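Local coordinates for putative cytoplasmic protein (Salmonella typhimurium, PDB 2GK3), which is of unknown function but belongs to a putative glutamine amidotransferase family of the class I glutaminase clan and assembles into hexamers, at residues 23-28 and 32-37; 227-230 and 236-239. One frame throughout, in Å; residues are numbered along the deposited sequence.

Contact 1 of 2, residues 23-28 and 32-37; sequences HMIHSK and SFTSSK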
loop_
_atom_site.group_PDB
_atom_site.type_symbol
_atom_site.label_atom_id
_atom_site.label_comp_id
_atom_site.label_asym_id
_atom_site.label_seq_id
_atom_site.Cartn_x
_atom_site.Cartn_y
_atom_site.Cartn_z
ATOM N N HIS E 23 1.789 -7.965 2.373
ATOM C CA HIS E 23 0.488 -7.459 2.026
ATOM C C HIS E 23 0.361 -7.520 0.504
ATOM O O HIS E 23 1.164 -6.930 -0.195
ATOM C CB HIS E 23 0.321 -6.043 2.548
ATOM C CG HIS E 23 -1.050 -5.491 2.331
ATOM N ND1 HIS E 23 -2.179 -6.077 2.866
ATOM C CD2 HIS E 23 -1.477 -4.422 1.615
ATOM C CE1 HIS E 23 -3.243 -5.389 2.492
ATOM N NE2 HIS E 23 -2.845 -4.378 1.735
HETATM N N MSE E 24 -0.619 -8.262 -0.010
HETATM C CA MSE E 24 -0.858 -8.318 -1.475
HETATM C C MSE E 24 -2.092 -7.579 -1.870
HETATM O O MSE E 24 -3.185 -7.927 -1.433
HETATM C CB MSE E 24 -1.104 -9.726 -1.968
HETATM C CG MSE E 24 -0.080 -10.715 -1.654
HETATM SE SE MSE E 24 -0.376 -12.220 -2.798
HETATM C CE MSE E 24 0.701 -13.284 -1.652
ATOM N N ILE E 25 -1.923 -6.616 -2.751
ATOM C CA ILE E 25 -3.012 -5.864 -3.297
ATOM C C ILE E 25 -3.287 -6.439 -4.694
ATOM O O ILE E 25 -2.437 -6.338 -5.592
ATOM C CB ILE E 25 -2.652 -4.356 -3.370
ATOM C CG1 ILE E 25 -2.353 -3.790 -1.951
ATOM C CG2 ILE E 25 -3.735 -3.570 -4.103
ATOM C CD1 ILE E 25 -1.650 -2.402 -1.930
ATOM N N HIS E 26 -4.465 -7.052 -4.866
ATOM C CA HIS E 26 -4.840 -7.681 -6.142
ATOM C C HIS E 26 -5.755 -6.747 -6.899
ATOM O O HIS E 26 -6.937 -6.702 -6.595
ATOM C CB HIS E 26 -5.605 -9.002 -5.943
ATOM C CG HIS E 26 -4.957 -9.982 -5.012
ATOM N ND1 HIS E 26 -4.440 -11.189 -5.442
ATOM C CD2 HIS E 26 -4.822 -9.977 -3.664
ATOM C CE1 HIS E 26 -3.994 -11.871 -4.403
ATOM N NE2 HIS E 26 -4.207 -11.155 -3.314
ATOM N N SER E 27 -5.229 -6.020 -7.877
ATOM C CA SER E 27 -6.047 -5.085 -8.660
ATOM C C SER E 27 -6.740 -5.753 -9.853
ATOM O O SER E 27 -6.079 -6.298 -10.739
ATOM C CB SER E 27 -5.214 -3.889 -9.136
ATOM O OG SER E 27 -4.796 -3.064 -8.061
ATOM N N LYS E 28 -8.072 -5.712 -9.866
ATOM C CA LYS E 28 -8.864 -6.262 -10.980
ATOM C C LYS E 28 -9.680 -5.168 -11.661
ATOM O O LYS E 28 -10.831 -4.916 -11.298
ATOM C CB LYS E 28 -9.767 -7.398 -10.498
ATOM C CG LYS E 28 -8.999 -8.543 -9.899
ATOM C CD LYS E 28 -9.890 -9.733 -9.576
ATOM C CE LYS E 28 -9.067 -10.973 -9.268
ATOM N NZ LYS E 28 -9.856 -11.951 -8.443
ATOM N N SER E 32 -9.841 -3.532 -6.134
ATOM C CA SER E 32 -8.796 -4.356 -5.540
ATOM C C SER E 32 -9.330 -5.046 -4.307
ATOM O O SER E 32 -10.108 -4.467 -3.550
ATOM C CB SER E 32 -7.566 -3.527 -5.150
ATOM O OG SER E 32 -7.249 -2.573 -6.148
ATOM N N PHE E 33 -8.913 -6.289 -4.107
ATOM C CA PHE E 33 -9.039 -6.900 -2.809
ATOM C C PHE E 33 -7.631 -7.210 -2.330
ATOM O O PHE E 33 -6.691 -7.241 -3.124
ATOM C CB PHE E 33 -9.955 -8.140 -2.850
ATOM C CG PHE E 33 -9.329 -9.354 -3.465
ATOM C CD1 PHE E 33 -8.715 -10.307 -2.661
ATOM C CD2 PHE E 33 -9.379 -9.562 -4.850
ATOM C CE1 PHE E 33 -8.115 -11.439 -3.222
ATOM C CE2 PHE E 33 -8.795 -10.692 -5.420
ATOM C CZ PHE E 33 -8.161 -11.630 -4.604
ATOM N N THR E 34 -7.479 -7.425 -1.028
ATOM C CA THR E 34 -6.155 -7.667 -0.457
ATOM C C THR E 34 -6.095 -9.019 0.227
ATOM O O THR E 34 -7.095 -9.505 0.726
ATOM C CB THR E 34 -5.759 -6.544 0.526
ATOM O OG1 THR E 34 -6.565 -6.637 1.693
ATOM C CG2 THR E 34 -5.963 -5.170 -0.089
ATOM N N SER E 35 -4.930 -9.650 0.224
ATOM C CA SER E 35 -4.724 -10.814 1.072
ATOM C C SER E 35 -3.378 -10.630 1.770
ATOM O O SER E 35 -2.447 -10.047 1.194
ATOM C CB SER E 35 -4.786 -12.129 0.282
ATOM O OG SER E 35 -3.790 -12.204 -0.731
ATOM N N SER E 36 -3.285 -11.081 3.019
ATOM C CA SER E 36 -2.072 -10.847 3.779
ATOM C C SER E 36 -1.507 -12.161 4.224
ATOM O O SER E 36 -2.234 -13.041 4.647
ATOM C CB SER E 36 -2.287 -9.884 4.957
ATOM O OG SER E 36 -2.508 -8.576 4.468
ATOM N N LYS E 37 -0.183 -12.258 4.136
ATOM C CA LYS E 37 0.480 -13.541 4.143
ATOM C C LYS E 37 1.767 -13.478 4.984
ATOM O O LYS E 37 2.738 -12.805 4.602
ATOM C CB LYS E 37 0.783 -13.953 2.682
ATOM C CG LYS E 37 1.245 -15.387 2.535
ATOM C CD LYS E 37 1.664 -15.731 1.093
ATOM C CE LYS E 37 1.927 -17.229 1.012
ATOM N NZ LYS E 37 2.603 -17.609 -0.258
#

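Contact 2 of 2, residues 227-230 and 236-239; sequences CSPH and FMSW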
loop_
_atom_site.group_PDB
_atom_site.type_symbol
_atom_site.label_atom_id
_atom_site.label_comp_id
_atom_site.label_asym_id
_atom_site.label_seq_id
_atom_site.Cartn_x
_atom_site.Cartn_y
_atom_site.Cartn_z
ATOM N N CYS E 227 20.345 -19.009 2.153
ATOM C CA CYS E 227 20.157 -20.397 2.584
ATOM C C CYS E 227 18.861 -20.971 2.001
ATOM O O CYS E 227 18.599 -22.151 2.136
ATOM C CB CYS E 227 20.147 -20.495 4.104
ATOM S SG CYS E 227 19.001 -19.323 4.859
ATOM N N SER E 228 18.089 -20.129 1.321
ATOM C CA SER E 228 16.733 -20.427 0.887
ATOM C C SER E 228 16.475 -19.854 -0.515
ATOM O O SER E 228 17.258 -19.025 -0.997
ATOM C CB SER E 228 15.750 -19.788 1.886
ATOM O OG SER E 228 15.909 -20.308 3.195
ATOM N N PRO E 229 15.357 -20.265 -1.167
ATOM C CA PRO E 229 14.971 -19.718 -2.487
ATOM C C PRO E 229 14.729 -18.213 -2.410
ATOM O O PRO E 229 14.471 -17.725 -1.320
ATOM C CB PRO E 229 13.644 -20.425 -2.792
ATOM C CG PRO E 229 13.628 -21.645 -1.919
ATOM C CD PRO E 229 14.371 -21.252 -0.677
ATOM N N HIS E 230 14.829 -17.488 -3.535
ATOM C CA HIS E 230 15.192 -18.106 -4.843
ATOM C C HIS E 230 16.697 -18.267 -5.124
ATOM O O HIS E 230 17.077 -19.040 -5.987
ATOM C CB HIS E 230 14.459 -17.437 -6.019
ATOM C CG HIS E 230 15.100 -16.177 -6.522
ATOM N ND1 HIS E 230 15.135 -15.006 -5.791
ATOM C CD2 HIS E 230 15.702 -15.900 -7.703
ATOM C CE1 HIS E 230 15.739 -14.066 -6.497
ATOM N NE2 HIS E 230 16.097 -14.585 -7.661
ATOM N N PHE E 236 20.576 -26.852 -4.037
ATOM C CA PHE E 236 21.420 -26.526 -2.896
ATOM C C PHE E 236 20.852 -27.106 -1.587
ATOM O O PHE E 236 21.603 -27.633 -0.763
ATOM C CB PHE E 236 21.632 -25.012 -2.822
ATOM C CG PHE E 236 22.385 -24.555 -1.613
ATOM C CD1 PHE E 236 23.531 -25.224 -1.184
ATOM C CD2 PHE E 236 21.963 -23.432 -0.917
ATOM C CE1 PHE E 236 24.241 -24.790 -0.066
ATOM C CE2 PHE E 236 22.663 -22.979 0.201
ATOM C CZ PHE E 236 23.799 -23.657 0.626
HETATM N N MSE E 237 19.529 -27.015 -1.422
HETATM C CA MSE E 237 18.826 -27.552 -0.235
HETATM C C MSE E 237 19.057 -29.050 -0.066
HETATM O O MSE E 237 19.255 -29.544 1.049
HETATM C CB MSE E 237 17.316 -27.360 -0.338
HETATM C CG MSE E 237 16.822 -26.075 -0.929
HETATM SE SE MSE E 237 16.418 -24.777 0.460
HETATM C CE MSE E 237 18.135 -23.871 0.229
ATOM N N SER E 238 18.999 -29.774 -1.181
ATOM C CA SER E 238 19.088 -31.235 -1.142
ATOM C C SER E 238 20.481 -31.728 -1.501
ATOM O O SER E 238 20.696 -32.925 -1.710
ATOM C CB SER E 238 18.020 -31.863 -2.041
ATOM O OG SER E 238 17.909 -31.150 -3.262
ATOM N N TRP E 239 21.419 -30.784 -1.584
ATOM C CA TRP E 239 22.835 -31.090 -1.712
ATOM C C TRP E 239 23.271 -31.859 -0.451
ATOM O O TRP E 239 22.917 -31.464 0.664
ATOM C CB TRP E 239 23.607 -29.774 -1.878
ATOM C CG TRP E 239 25.080 -29.878 -2.127
ATOM C CD1 TRP E 239 25.696 -30.618 -3.081
ATOM C CD2 TRP E 239 26.121 -29.170 -1.429
ATOM N NE1 TRP E 239 27.055 -30.448 -3.008
ATOM C CE2 TRP E 239 27.345 -29.561 -2.007
ATOM C CE3 TRP E 239 26.135 -28.253 -0.362
ATOM C CZ2 TRP E 239 28.580 -29.060 -1.565
ATOM C CZ3 TRP E 239 27.354 -27.760 0.081
ATOM C CH2 TRP E 239 28.561 -28.162 -0.519
#

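Contact 1 of 2, residues 23-28 and 32-37
His26 and Phe33 lay their rings flat on each other in an antiparallel beta hairpin, an example of how one short ladder can serve both its own fold and an assembly. Backbone bonds set the register. Met24 pairs with Ser35, its N 2.8 Å from Ser35 O, and His26 pairs with Phe33 in the same reciprocal way, although the return bond from Phe33 N to His26 O stretches to 3.2 Å.

Aromatic packing dominates the side of Met24, His26, Phe33 and Ser35. The His26 and Phe33 rings form an offset stack, centroids 4.3 Å apart and planes only 4° from parallel. With chi1 at 75°, the phenyl group of Phe33 sits between its own N and carbonyl carbon, which brings CZ over CG of the imidazole; His26 CB also makes a CH-pi contact with the phenyl face. Lys28 reaches the phenyl rim, with NZ 3.4 Å from Phe33 CE2.

Side-chain hydrogen bonds fix the histidines. Ser35 OG lies 2.8 Å from His26 NE2 at the ring edge, holding the imidazole against rotation while its face is stacked. On the other side of the ladder, His23 ND1 donates to Ser36 OG at 3.0 Å, nearly straight at 170° and in the ring plane, and the neighbouring CE1 leans on Thr34 CB. Ser27 OG and Ser32 OG meet at 3.1 Å.

Other subunits use the same groups. Ser36 OG binds Ser27 OG of a neighbouring chain, Ser27 OG binds Ser36 of another, and residues 23-27 extend the sheet by antiparallel pairing with a strand of a further copy. The hydroxyls of Ser27 and Ser36 therefore have partners within and between chains, which is consistent with the hairpin's polar groups helping to hold the hexamer together.

Contact 2 of 2, residues 227-230 and 236-239
Met237 reaches from the end of helix 234-237 toward Cys227 O and the ring of Pro229, in an alpha/beta fold consistent with the class I glutaminase clan, where the loop after strand 218-223 leads to helix 234-237. The example shows a loop and a short helix meeting through van der Waals packing, with the Met237 side chain lying between them.

In the first shell, selenium of this selenomethionine lies 3.8 Å from Cys227 O and 4.2 Å from Pro229 CD, so it touches a carbonyl and the edge of a proline ring together. The terminal methyl is modelled too near that carbonyl to be trusted, and its exact place is doubtful. A bend at chi2 (-95°) turns the selenium toward the loop instead of letting the chain run straight on. Phe236 adds a looser contact: CE2, at the edge of its ring, faces Cys227 CA at 4.3 Å.

The second shell fixes these groups from several directions. Tyr242 hydrogen-bonds through OH to Cys227 O and also meets the Phe236 ring edge-to-face, so one residue braces both sides of the contact; Phe236 further packs on Leu245 and Trp246 of helix 242-253. Ser228 OG is held by the carbonyl of Gly41, and Met237 O accepts a bond from Trp44 NE1.

Farther out, the loop leads to His230 through a cis peptide bond after Pro229; ND1 of this histidine binds a glycerol probably left from crystallisation, and its ring meets Phe98 of a neighbouring subunit edge-to-face. On the helix side, the chain departs from helical geometry at Ser238, and the turn is closed by a weak bond of 3.3 Å from Trp239 N to Phe236 O.

Contact 1 closes early in the chain and contact 2 opens near its end, their centres about 28 Å apart and their nearest atoms about 12 Å. Contact 1 lies about 29 Å from the centre of the chain, on a hairpin that projects from the body, whereas contact 2 lies about 14 Å from it, inside the globular domain. Strand 12-28 connects them: its outer part forms the hairpin, and its inner part carries Glu18, which touches Cys227 and Ser228. Both contacts also reach one and the same neighbouring subunit. The projecting hairpin is consistent with the hexamerization motif reported for this protein.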